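Local coordinates for protein phosphoribosylformylglycinamidine synthase 2 (Thermus thermophilus, PDB 3VIU) that belongs to the AIR synthase-related (PurM-like) family, carrying two copies of its paired N- and C-terminal domains, and binds ADP and a magnesium ion, at residues A[198-203]-A[308-313]; A[380-385]-A[586-591]; A[561-566]-A[663-668]. All blocks are in the same frame, centred on the assembly; numbering follows the deposited sequence.

Contacts 1 and 3 hold equivalent elements in the two C-terminal domains of the AIR synthase-related type: each joins the strands second and third across a mixed seven-stranded sheet with the same strand order. Their centres are 56 Å apart, on opposite sides of the centre of the chain. Both are mainly buried and rest on antiparallel backbone hydrogen bonds, but contact 3 adds a bond between two side chains, Glu-562 and Thr-664. Contact 2 is another kind of joint. Partly buried, it brings together the end of helix 374-380 with the loop after it, and loop 586-591, through packing around Phe-588 and, beside it, Arg-380 alongside Gly-589 and His-590.

Contact 1. Residues A[198-203]-A[308-313]; sequences YYAGAK and MVLVPK
Two hydrogen bonds grip the phenol oxygen of Tyr-199: OH donates to Ala-202 O at 2.6 Å, in the carbonyl plane and on a lone pair, and it also bonds Thr-204 OG1. The ring is thereby tied back over the turn that follows its own strand. The two strands, 198-201 and 308-312, run antiparallel and are laced by four backbone bonds. The shortest, Tyr-198 N to Leu-310 O at 2.6 Å, lies nearly along the C=O axis. Its return bond, Leu-310 N to Tyr-198 O, reaches the acceptor from above the carbonyl plane, and Val-309 CA adds a C-H...O contact to that same oxygen at 3.3 Å. The other hydrogen-bonded pair joins Ala-200 to Met-308, modelled as selenomethionine, with Met-308 N to Ala-200 O at 2.8 Å. Tyr-198, Ala-200, Leu-310 and Pro-312 pack on one face. There the Tyr-198 ring, its CG anti to the carbonyl carbon (chi1 -77°), crosses the proline at about a right angle, and CD1 touches Pro-312 CD at 3.6 Å. A looser step follows, Ala-200 CB against Leu-310 CD1 at 4.1 Å. Beyond the ring, Tyr-198 OH hydrogen-bonds Glu-321. Helix 317-326 lies on this face, with Phe-324 against both Ala-200 and Leu-310, whereas helix 264-275 packs on Val-309 from the other. In the sheet itself, strand 331-338 flanks 196-201, and strand 254-259 flanks 307-312.

Contact 2. Residues A[380-385]-A[586-591]; sequences RETPIP and KEFGHP
Apolar packing centres on the ring of Phe-588. Its chi1 of 57° puts CG over the backbone, flanked by both N and C, and the ring lies against 382-385. Pro-385 meets it tip to tip, CD lying in the plane of the ring at its edge, 3.5 Å from Phe-588 CE1. Thr-382 crosses the phenylalanine at about a right angle and brings its methyl CG2 within 3.9 Å of CD1 of Phe-588, while its hydroxyl turns back to Arg-378 O. Ile-384 CG2 is a looser neighbour, 4.3 Å from Phe-588 CE1.

Backbone closeness is the second element. The carbonyl oxygen of Pro-383 also lies at the ring edge, 3.7 Å from Phe-588 CE1. Arg-380 O rests 3.2 Å from Gly-589 C, and the angle to His-590 N is too poor for a bond. Gly-589 adopts a positive phi of 87°, where a CB would clash with the carbonyl oxygen of Phe-588, and its backbone is hydrogen-bonded to Leu-379.

Between polar side chains there is contact but no bond. Arg-380 and His-590 run side by side, Arg-380 CD touching His-590 ND1 at 3.8 Å, with the guanidinium and imidazole planes nearly perpendicular. In the guanidinium, NH2 makes a salt bridge with Glu-372 and NH1 a hydrogen bond with Leu-456 O.

The whole is loop-on-loop packing: the turn leaving helix 374-380 is seated on the loop between helices 578-584 and 596-611 of the second AIR synthase-related C-terminal domain.

Contact 3. Residues A[561-566]-A[663-668]; sequences GEVLLL and FTVEKT
In the second C-terminal domain of the AIR synthase-related fold, strands 563-567 and 661-665 lie side by side, antiparallel, in a mixed sheet, and Leu-565 shows how one face is filled. Its CB meets Phe-663 CE2 at 3.8 Å. With CG anti to the carbonyl carbon (chi1 -59°), the two methyls part: CD2 goes to Phe-663 CZ at 3.9 Å, while CD1 sits above one face of that ring, offset toward the rim, and also touches Val-665 CG2 at 3.9 Å. Val-665 CG2 in turn leans on Val-563 CB, 3.8 Å away. Helix 670-679 packs on this face, through Leu-670 and Thr-674 against Leu-565 and Ala-673 against Val-665.

Four backbone bonds join the pairs Val-563 with Val-665 and Leu-565 with Phe-663. The straightest is Leu-565 N to Phe-663 O, 2.8 Å long with an angle of 172° at the hydrogen. Between them, Leu-564 and Thr-664 form a non-hydrogen-bonded pair with their side chains on the other face. There the buried, extended Glu-562 crosses Thr-664 obliquely, and Thr-664 OG1 donates to Glu-562 OE2 at 2.5 Å, a length to read with caution because OG1 is also crowded by another atom.

Contact 1. Residues A[198-203]-A[308-313]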
# COMPACT_ATOMS: atom_id res chain seq x y z
N TYR A 198 13.39 26.96 -3.69
CA TYR A 198 14.21 26.38 -4.75
C TYR A 198 13.54 25.24 -5.51
O TYR A 198 12.67 24.53 -4.99
CB TYR A 198 15.55 25.91 -4.18
CG TYR A 198 16.53 27.04 -3.94
CD1 TYR A 198 16.26 28.04 -3.01
CD2 TYR A 198 17.74 27.09 -4.62
CE1 TYR A 198 17.17 29.06 -2.76
CE2 TYR A 198 18.66 28.10 -4.39
CZ TYR A 198 18.37 29.09 -3.45
OH TYR A 198 19.29 30.08 -3.21
N TYR A 199 13.98 25.08 -6.76
CA TYR A 199 13.49 24.07 -7.68
C TYR A 199 14.69 23.26 -8.11
O TYR A 199 15.71 23.83 -8.52
CB TYR A 199 12.86 24.77 -8.90
CG TYR A 199 12.55 23.91 -10.11
CD1 TYR A 199 13.53 23.18 -10.76
CD2 TYR A 199 11.26 23.89 -10.64
CE1 TYR A 199 13.25 22.45 -11.92
CE2 TYR A 199 10.96 23.17 -11.79
CZ TYR A 199 11.95 22.46 -12.43
OH TYR A 199 11.65 21.75 -13.58
N ALA A 200 14.58 21.94 -8.03
CA ALA A 200 15.66 21.04 -8.42
C ALA A 200 15.13 19.81 -9.14
O ALA A 200 14.00 19.40 -8.90
CB ALA A 200 16.46 20.63 -7.21
N GLY A 201 15.95 19.22 -10.00
CA GLY A 201 15.53 18.04 -10.74
C GLY A 201 15.38 18.29 -12.23
O GLY A 201 16.01 19.19 -12.77
N ALA A 202 14.55 17.49 -12.89
CA ALA A 202 14.32 17.63 -14.32
C ALA A 202 13.70 18.99 -14.65
O ALA A 202 13.16 19.66 -13.78
CB ALA A 202 13.40 16.51 -14.81
N LYS A 203 13.79 19.38 -15.91
CA LYS A 203 13.21 20.64 -16.34
C LYS A 203 11.74 20.41 -16.70
O LYS A 203 11.37 19.31 -17.12
CB LYS A 203 14.00 21.23 -17.52
CG LYS A 203 14.42 20.23 -18.58
CD LYS A 203 15.57 19.34 -18.10
CE LYS A 203 15.86 18.23 -19.11
NZ LYS A 203 16.20 18.74 -20.48
N MSE A 308 11.53 18.64 -7.72
CA MSE A 308 11.47 18.82 -6.28
C MSE A 308 11.51 20.30 -5.85
O MSE A 308 12.25 21.10 -6.42
CB MSE A 308 12.64 18.08 -5.64
CG MSE A 308 12.46 17.69 -4.18
SE MSE A 308 11.30 16.13 -4.00
CE MSE A 308 12.66 14.74 -3.86
N VAL A 309 10.71 20.63 -4.85
CA VAL A 309 10.66 21.98 -4.30
C VAL A 309 11.37 21.97 -2.94
O VAL A 309 11.11 21.10 -2.11
CB VAL A 309 9.20 22.45 -4.10
CG1 VAL A 309 9.16 23.70 -3.25
CG2 VAL A 309 8.55 22.71 -5.45
N LEU A 310 12.28 22.92 -2.71
CA LEU A 310 12.99 22.98 -1.43
C LEU A 310 13.06 24.40 -0.87
O LEU A 310 13.27 25.36 -1.61
CB LEU A 310 14.40 22.40 -1.55
CG LEU A 310 14.50 20.97 -2.08
CD1 LEU A 310 14.53 21.01 -3.59
CD2 LEU A 310 15.75 20.30 -1.56
N VAL A 311 12.89 24.52 0.44
CA VAL A 311 12.92 25.81 1.13
C VAL A 311 14.10 25.83 2.08
O VAL A 311 14.05 25.23 3.16
CB VAL A 311 11.63 26.04 1.96
CG1 VAL A 311 11.65 27.42 2.60
CG2 VAL A 311 10.40 25.87 1.07
N PRO A 312 15.18 26.51 1.70
CA PRO A 312 16.36 26.56 2.58
C PRO A 312 16.10 27.43 3.80
O PRO A 312 15.37 28.42 3.73
CB PRO A 312 17.44 27.15 1.68
CG PRO A 312 16.65 28.09 0.79
CD PRO A 312 15.41 27.27 0.45
N LYS A 313 16.71 27.05 4.92
CA LYS A 313 16.57 27.81 6.16
C LYS A 313 17.29 29.14 5.96
O LYS A 313 18.11 29.28 5.06
CB LYS A 313 17.22 27.06 7.32
CG LYS A 313 16.51 25.79 7.74
CD LYS A 313 17.18 25.22 8.97
CE LYS A 313 16.26 24.29 9.73
NZ LYS A 313 16.86 23.95 11.04

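Contact 2. Residues A[380-385]-A[586-591]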
# COMPACT_ATOMS: atom_id res chain seq x y z
N ARG A 380 -24.22 -12.56 -1.66
CA ARG A 380 -23.79 -12.81 -0.29
C ARG A 380 -24.74 -13.73 0.49
O ARG A 380 -24.29 -14.57 1.27
CB ARG A 380 -23.63 -11.48 0.47
CG ARG A 380 -23.21 -11.64 1.93
CD ARG A 380 -22.95 -10.29 2.60
NE ARG A 380 -24.16 -9.48 2.77
CZ ARG A 380 -24.39 -8.34 2.13
NH1 ARG A 380 -23.50 -7.87 1.26
NH2 ARG A 380 -25.51 -7.66 2.35
N GLU A 381 -26.04 -13.56 0.28
CA GLU A 381 -27.04 -14.36 0.97
C GLU A 381 -27.32 -15.71 0.28
O GLU A 381 -28.12 -16.50 0.76
CB GLU A 381 -28.35 -13.57 1.10
CG GLU A 381 -28.21 -12.27 1.90
CD GLU A 381 -29.55 -11.56 2.13
OE1 GLU A 381 -29.56 -10.55 2.86
OE2 GLU A 381 -30.57 -12.01 1.58
N THR A 382 -26.66 -15.97 -0.84
CA THR A 382 -26.87 -17.26 -1.50
C THR A 382 -26.28 -18.35 -0.61
O THR A 382 -25.12 -18.29 -0.23
CB THR A 382 -26.18 -17.32 -2.87
OG1 THR A 382 -26.65 -16.25 -3.69
CG2 THR A 382 -26.51 -18.65 -3.56
N PRO A 383 -27.09 -19.36 -0.26
CA PRO A 383 -26.60 -20.45 0.59
C PRO A 383 -25.48 -21.22 -0.09
O PRO A 383 -25.51 -21.41 -1.30
CB PRO A 383 -27.84 -21.34 0.77
CG PRO A 383 -28.99 -20.41 0.51
CD PRO A 383 -28.49 -19.58 -0.65
N ILE A 384 -24.49 -21.65 0.67
CA ILE A 384 -23.40 -22.42 0.07
C ILE A 384 -23.91 -23.85 -0.06
O ILE A 384 -24.30 -24.48 0.92
CB ILE A 384 -22.12 -22.37 0.95
CG1 ILE A 384 -22.50 -22.57 2.41
CG2 ILE A 384 -21.41 -21.03 0.76
CD1 ILE A 384 -21.35 -22.34 3.40
N PRO A 385 -23.94 -24.38 -1.29
CA PRO A 385 -24.41 -25.73 -1.57
C PRO A 385 -23.47 -26.83 -1.08
O PRO A 385 -22.27 -26.61 -0.94
CB PRO A 385 -24.51 -25.74 -3.09
CG PRO A 385 -23.33 -24.91 -3.48
CD PRO A 385 -23.43 -23.74 -2.52
N LYS A 586 -17.49 -19.87 -9.22
CA LYS A 586 -18.18 -18.66 -8.79
C LYS A 586 -17.80 -18.18 -7.40
O LYS A 586 -17.09 -18.87 -6.66
CB LYS A 586 -19.69 -18.90 -8.90
CG LYS A 586 -20.11 -19.38 -10.30
CD LYS A 586 -21.62 -19.29 -10.55
CE LYS A 586 -22.40 -20.36 -9.82
NZ LYS A 586 -23.87 -20.19 -10.05
N GLU A 587 -18.25 -16.97 -7.05
CA GLU A 587 -17.97 -16.41 -5.74
C GLU A 587 -19.28 -15.88 -5.17
O GLU A 587 -19.94 -15.04 -5.76
CB GLU A 587 -16.93 -15.28 -5.82
CG GLU A 587 -17.41 -13.98 -6.43
CD GLU A 587 -16.39 -12.84 -6.29
OE1 GLU A 587 -16.74 -11.71 -6.67
OE2 GLU A 587 -15.26 -13.07 -5.82
N PHE A 588 -19.64 -16.42 -4.01
CA PHE A 588 -20.88 -16.04 -3.35
C PHE A 588 -20.82 -16.50 -1.91
O PHE A 588 -19.82 -17.07 -1.48
CB PHE A 588 -22.06 -16.70 -4.09
CG PHE A 588 -21.97 -18.20 -4.17
CD1 PHE A 588 -22.60 -19.00 -3.22
CD2 PHE A 588 -21.25 -18.81 -5.19
CE1 PHE A 588 -22.53 -20.40 -3.30
CE2 PHE A 588 -21.17 -20.21 -5.28
CZ PHE A 588 -21.80 -21.00 -4.33
N GLY A 589 -21.88 -16.25 -1.15
CA GLY A 589 -21.89 -16.65 0.24
C GLY A 589 -21.28 -15.58 1.13
O GLY A 589 -20.67 -14.64 0.64
N HIS A 590 -21.46 -15.72 2.44
CA HIS A 590 -20.91 -14.75 3.38
C HIS A 590 -19.42 -14.98 3.58
O HIS A 590 -18.97 -16.12 3.68
CB HIS A 590 -21.62 -14.86 4.73
CG HIS A 590 -21.39 -13.69 5.63
ND1 HIS A 590 -22.14 -12.54 5.58
CD2 HIS A 590 -20.46 -13.47 6.60
CE1 HIS A 590 -21.69 -11.67 6.46
NE2 HIS A 590 -20.67 -12.21 7.09
N PRO A 591 -18.62 -13.90 3.62
CA PRO A 591 -17.17 -14.04 3.83
C PRO A 591 -16.97 -14.53 5.27
O PRO A 591 -17.87 -14.42 6.08
CB PRO A 591 -16.66 -12.61 3.64
CG PRO A 591 -17.61 -12.06 2.64
CD PRO A 591 -18.94 -12.55 3.15

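Contact 3. Residues A[561-566]-A[663-668]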
# COMPACT_ATOMS: atom_id res chain seq x y z
N GLY A 561 11.32 -32.87 13.59
CA GLY A 561 11.14 -33.11 15.02
C GLY A 561 10.50 -32.01 15.84
O GLY A 561 10.29 -32.18 17.04
N GLU A 562 10.19 -30.88 15.22
CA GLU A 562 9.56 -29.79 15.95
C GLU A 562 8.08 -30.07 16.07
O GLU A 562 7.47 -30.63 15.16
CB GLU A 562 9.79 -28.46 15.22
CG GLU A 562 11.21 -27.92 15.38
CD GLU A 562 11.39 -26.51 14.82
OE1 GLU A 562 12.39 -25.86 15.19
OE2 GLU A 562 10.53 -26.05 14.02
N VAL A 563 7.49 -29.71 17.21
CA VAL A 563 6.06 -29.93 17.40
C VAL A 563 5.34 -28.81 16.65
O VAL A 563 5.72 -27.64 16.75
CB VAL A 563 5.66 -29.88 18.90
CG1 VAL A 563 4.17 -30.17 19.05
CG2 VAL A 563 6.47 -30.90 19.70
N LEU A 564 4.32 -29.18 15.88
CA LEU A 564 3.55 -28.24 15.08
C LEU A 564 2.17 -27.99 15.69
O LEU A 564 1.36 -28.90 15.78
CB LEU A 564 3.42 -28.78 13.65
CG LEU A 564 2.47 -28.06 12.67
CD1 LEU A 564 2.84 -26.59 12.58
CD2 LEU A 564 2.55 -28.73 11.30
N LEU A 565 1.91 -26.75 16.09
CA LEU A 565 0.63 -26.40 16.70
C LEU A 565 -0.19 -25.41 15.86
O LEU A 565 0.30 -24.80 14.91
CB LEU A 565 0.84 -25.77 18.08
CG LEU A 565 1.55 -26.52 19.21
CD1 LEU A 565 3.07 -26.52 18.97
CD2 LEU A 565 1.23 -25.81 20.52
N LEU A 566 -1.46 -25.25 16.24
CA LEU A 566 -2.35 -24.34 15.56
C LEU A 566 -3.16 -23.54 16.57
O LEU A 566 -3.83 -24.12 17.43
CB LEU A 566 -3.26 -25.13 14.63
CG LEU A 566 -4.30 -24.44 13.73
CD1 LEU A 566 -5.63 -24.37 14.43
CD2 LEU A 566 -3.80 -23.07 13.31
N PHE A 663 2.48 -22.66 14.19
CA PHE A 663 3.85 -22.42 14.66
C PHE A 663 4.45 -23.69 15.25
O PHE A 663 3.73 -24.61 15.61
CB PHE A 663 3.90 -21.27 15.67
CG PHE A 663 3.39 -21.63 17.03
CD1 PHE A 663 4.27 -21.86 18.08
CD2 PHE A 663 2.03 -21.73 17.27
CE1 PHE A 663 3.81 -22.18 19.34
CE2 PHE A 663 1.56 -22.05 18.53
CZ PHE A 663 2.45 -22.28 19.57
N THR A 664 5.77 -23.73 15.32
CA THR A 664 6.44 -24.90 15.86
C THR A 664 7.30 -24.55 17.07
O THR A 664 7.81 -23.44 17.19
CB THR A 664 7.34 -25.55 14.81
OG1 THR A 664 8.52 -24.78 14.65
CG2 THR A 664 6.62 -25.63 13.47
N VAL A 665 7.44 -25.52 17.98
CA VAL A 665 8.22 -25.33 19.19
C VAL A 665 9.18 -26.50 19.30
O VAL A 665 8.96 -27.55 18.70
CB VAL A 665 7.34 -25.34 20.47
CG1 VAL A 665 6.33 -24.23 20.41
CG2 VAL A 665 6.62 -26.67 20.60
N GLU A 666 10.26 -26.32 20.05
CA GLU A 666 11.18 -27.42 20.22
C GLU A 666 10.49 -28.32 21.24
O GLU A 666 9.87 -27.85 22.19
CB GLU A 666 12.54 -26.93 20.72
CG GLU A 666 13.61 -28.01 20.81
CD GLU A 666 13.56 -28.79 22.13
OE1 GLU A 666 14.27 -29.81 22.24
OE2 GLU A 666 12.81 -28.38 23.04
N LYS A 667 10.58 -29.62 20.99
CA LYS A 667 10.00 -30.68 21.81
C LYS A 667 9.87 -30.39 23.31
O LYS A 667 8.78 -30.46 23.88
CB LYS A 667 10.86 -31.93 21.60
CG LYS A 667 10.19 -33.26 21.79
CD LYS A 667 10.97 -34.31 21.01
CE LYS A 667 12.47 -34.23 21.29
NZ LYS A 667 13.29 -35.08 20.38
N THR A 668 10.99 -30.07 23.95
CA THR A 668 10.99 -29.80 25.39
C THR A 668 10.45 -28.42 25.79
O THR A 668 10.64 -27.98 26.92
CB THR A 668 12.42 -29.97 25.97
OG1 THR A 668 13.30 -28.98 25.43
CG2 THR A 668 12.97 -31.35 25.61